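Local coordinates for protein endoglucanase (Ruminococcus champanellensis, PDB 6WQP) that probably hydrolyses beta-1,4-glucosidic linkages in cellulose, as a secreted glycoside hydrolase of family 5, at residues A[34-39]-A[77-82]. Sequence-based numbering, arbitrary orientation.
Sequences DATTTS and PVSWID. With NA (sodium ion), chain F.
Two loops that follow the first and second strands of a (beta/alpha)8 barrel run side by side here, joined chiefly by the carboxylate of Asp82 and the hydroxyl of Ser79. Each oxygen of Asp82 takes a bond from 34-39: OD2 accepts the nearly straight N-H of Thr37 (N to OD2 2.9 Å, 170°) from above the carboxylate plane, while Thr38 OG1 donates to the syn lone pair of OD1 at 2.9 Å. With Asp82 CG anti to its own carbonyl carbon (chi1 -64°), the carboxylate reaches the backbone of 34-39. A lysine in its place would probably leave the Thr37 N-H and Thr38 hydroxyl without their acceptor and free this loop to shift. Further in, Ser79 OG donates to Asp34 O at 2.8 Å, tilted 33° from the carbonyl plane, and also bonds His120 N. Thr36 CG2 packs on Ser79 CB at 3.6 Å. Asp34 lies alongside Pro77, OD1 3.6 Å from ring atom CG, its carboxylate held by the backbone N-H groups of Asn31 and Thr32. Next to Asp82 the carbonyl oxygens of Ile81 and Thr84, with four waters, bind a sodium ion. Such pairing of successive beta-to-alpha loops belongs to the catalytic, C-terminal face of TIM barrels.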
loop_
_atom_site.group_PDB
_atom_site.type_symbol
_atom_site.label_atom_id
_atom_site.label_comp_id
_atom_site.label_asym_id
_atom_site.label_seq_id
_atom_site.Cartn_x
_atom_site.Cartn_y
_atom_site.Cartn_z
ATOM N N ASP A 34 3.498 -6.723 -7.685
ATOM C CA ASP A 34 2.189 -7.183 -7.236
ATOM C C ASP A 34 1.450 -8.008 -8.294
ATOM O O ASP A 34 0.407 -8.601 -7.984
ATOM C CB ASP A 34 1.317 -5.979 -6.818
ATOM C CG ASP A 34 1.381 -4.808 -7.812
ATOM O OD1 ASP A 34 2.498 -4.394 -8.184
ATOM O OD2 ASP A 34 0.306 -4.287 -8.192
ATOM N N ALA A 35 1.955 -8.072 -9.529
ATOM C CA ALA A 35 1.267 -8.831 -10.563
ATOM C C ALA A 35 1.280 -10.326 -10.235
ATOM O O ALA A 35 2.316 -10.884 -9.854
ATOM C CB ALA A 35 1.915 -8.568 -11.915
ATOM N N THR A 36 0.125 -10.970 -10.369
ATOM C CA THR A 36 0.002 -12.407 -10.152
ATOM C C THR A 36 -0.299 -13.087 -11.478
ATOM O O THR A 36 -0.826 -12.477 -12.412
ATOM C CB THR A 36 -1.100 -12.746 -9.137
ATOM O OG1 THR A 36 -2.341 -12.177 -9.552
ATOM C CG2 THR A 36 -0.735 -12.254 -7.733
ATOM N N THR A 37 0.059 -14.375 -11.546
ATOM C CA THR A 37 -0.150 -15.219 -12.717
ATOM C C THR A 37 -0.792 -16.540 -12.313
ATOM O O THR A 37 -0.670 -17.541 -13.038
ATOM C CB THR A 37 1.175 -15.488 -13.442
ATOM O OG1 THR A 37 2.066 -16.174 -12.568
ATOM C CG2 THR A 37 1.822 -14.182 -13.901
ATOM N N THR A 38 -1.486 -16.561 -11.172
ATOM C CA THR A 38 -1.818 -17.822 -10.515
ATOM C C THR A 38 -2.627 -18.745 -11.415
ATOM O O THR A 38 -2.400 -19.961 -11.432
ATOM C CB THR A 38 -2.583 -17.523 -9.224
ATOM O OG1 THR A 38 -1.940 -16.440 -8.527
ATOM C CG2 THR A 38 -2.627 -18.747 -8.335
ATOM N N SER A 39 -3.567 -18.193 -12.175
ATOM C CA SER A 39 -4.491 -19.017 -12.938
ATOM C C SER A 39 -3.895 -19.567 -14.226
ATOM O O SER A 39 -4.519 -20.432 -14.853
ATOM C CB SER A 39 -5.747 -18.215 -13.276
ATOM O OG SER A 39 -5.425 -17.100 -14.088
ATOM N N PRO A 77 4.364 -2.572 -3.673
ATOM C CA PRO A 77 3.440 -3.691 -3.435
ATOM C C PRO A 77 4.023 -4.968 -4.018
ATOM O O PRO A 77 4.512 -4.979 -5.150
ATOM C CB PRO A 77 2.159 -3.266 -4.166
ATOM C CG PRO A 77 2.641 -2.324 -5.242
ATOM C CD PRO A 77 3.841 -1.610 -4.659
ATOM N N VAL A 78 3.996 -6.039 -3.230
ATOM C CA VAL A 78 4.609 -7.299 -3.635
ATOM C C VAL A 78 3.627 -8.425 -3.388
ATOM O O VAL A 78 3.198 -8.640 -2.247
ATOM C CB VAL A 78 5.926 -7.566 -2.892
ATOM C CG1 VAL A 78 6.459 -8.957 -3.259
ATOM C CG2 VAL A 78 6.953 -6.522 -3.203
ATOM N N SER A 79 3.304 -9.169 -4.440
ATOM C CA SER A 79 2.547 -10.403 -4.310
ATOM C C SER A 79 3.526 -11.569 -4.239
ATOM O O SER A 79 4.345 -11.751 -5.142
ATOM C CB SER A 79 1.558 -10.568 -5.458
ATOM O OG SER A 79 0.563 -9.555 -5.392
ATOM N N TRP A 80 3.456 -12.331 -3.151
ATOM C CA TRP A 80 4.385 -13.421 -2.889
ATOM C C TRP A 80 3.814 -14.794 -3.237
ATOM O O TRP A 80 4.580 -15.753 -3.332
ATOM C CB TRP A 80 4.806 -13.411 -1.409
ATOM C CG TRP A 80 5.398 -12.094 -0.968
ATOM C CD1 TRP A 80 4.718 -10.978 -0.576
ATOM C CD2 TRP A 80 6.790 -11.770 -0.875
ATOM N NE1 TRP A 80 5.598 -9.975 -0.263
ATOM C CE2 TRP A 80 6.877 -10.436 -0.430
ATOM C CE3 TRP A 80 7.970 -12.470 -1.133
ATOM C CZ2 TRP A 80 8.089 -9.788 -0.238
ATOM C CZ3 TRP A 80 9.178 -11.831 -0.930
ATOM C CH2 TRP A 80 9.232 -10.498 -0.494
ATOM N N ILE A 81 2.500 -14.899 -3.466
ATOM C CA ILE A 81 1.846 -16.204 -3.530
ATOM C C ILE A 81 2.459 -17.086 -4.617
ATOM O O ILE A 81 2.690 -18.281 -4.405
ATOM C CB ILE A 81 0.334 -16.032 -3.736
ATOM C CG1 ILE A 81 -0.332 -17.402 -3.880
ATOM C CG2 ILE A 81 0.049 -15.170 -4.963
ATOM C CD1 ILE A 81 -1.834 -17.351 -3.768
ATOM N N ASP A 82 2.705 -16.524 -5.807
ATOM C CA ASP A 82 3.235 -17.333 -6.908
ATOM C C ASP A 82 4.697 -17.708 -6.711
ATOM O O ASP A 82 5.230 -18.491 -7.513
ATOM C CB ASP A 82 3.063 -16.590 -8.237
ATOM C CG ASP A 82 1.607 -16.363 -8.599
ATOM O OD1 ASP A 82 0.784 -17.273 -8.396
ATOM O OD2 ASP A 82 1.294 -15.261 -9.094
HETATM NA NA NA F . 2.579 -20.752 -4.352
HETATM O O HOH W 1 4.344 -11.665 -8.054
HETATM O O HOH W 2 3.400 -13.980 -10.374
HETATM O O HOH W 3 4.027 -20.909 -6.489
HETATM O O HOH W 4 2.718 -23.294 -3.806
HETATM O O HOH W 5 0.959 -21.216 -5.858
HETATM O O HOH W 6 1.419 -20.686 -2.417
#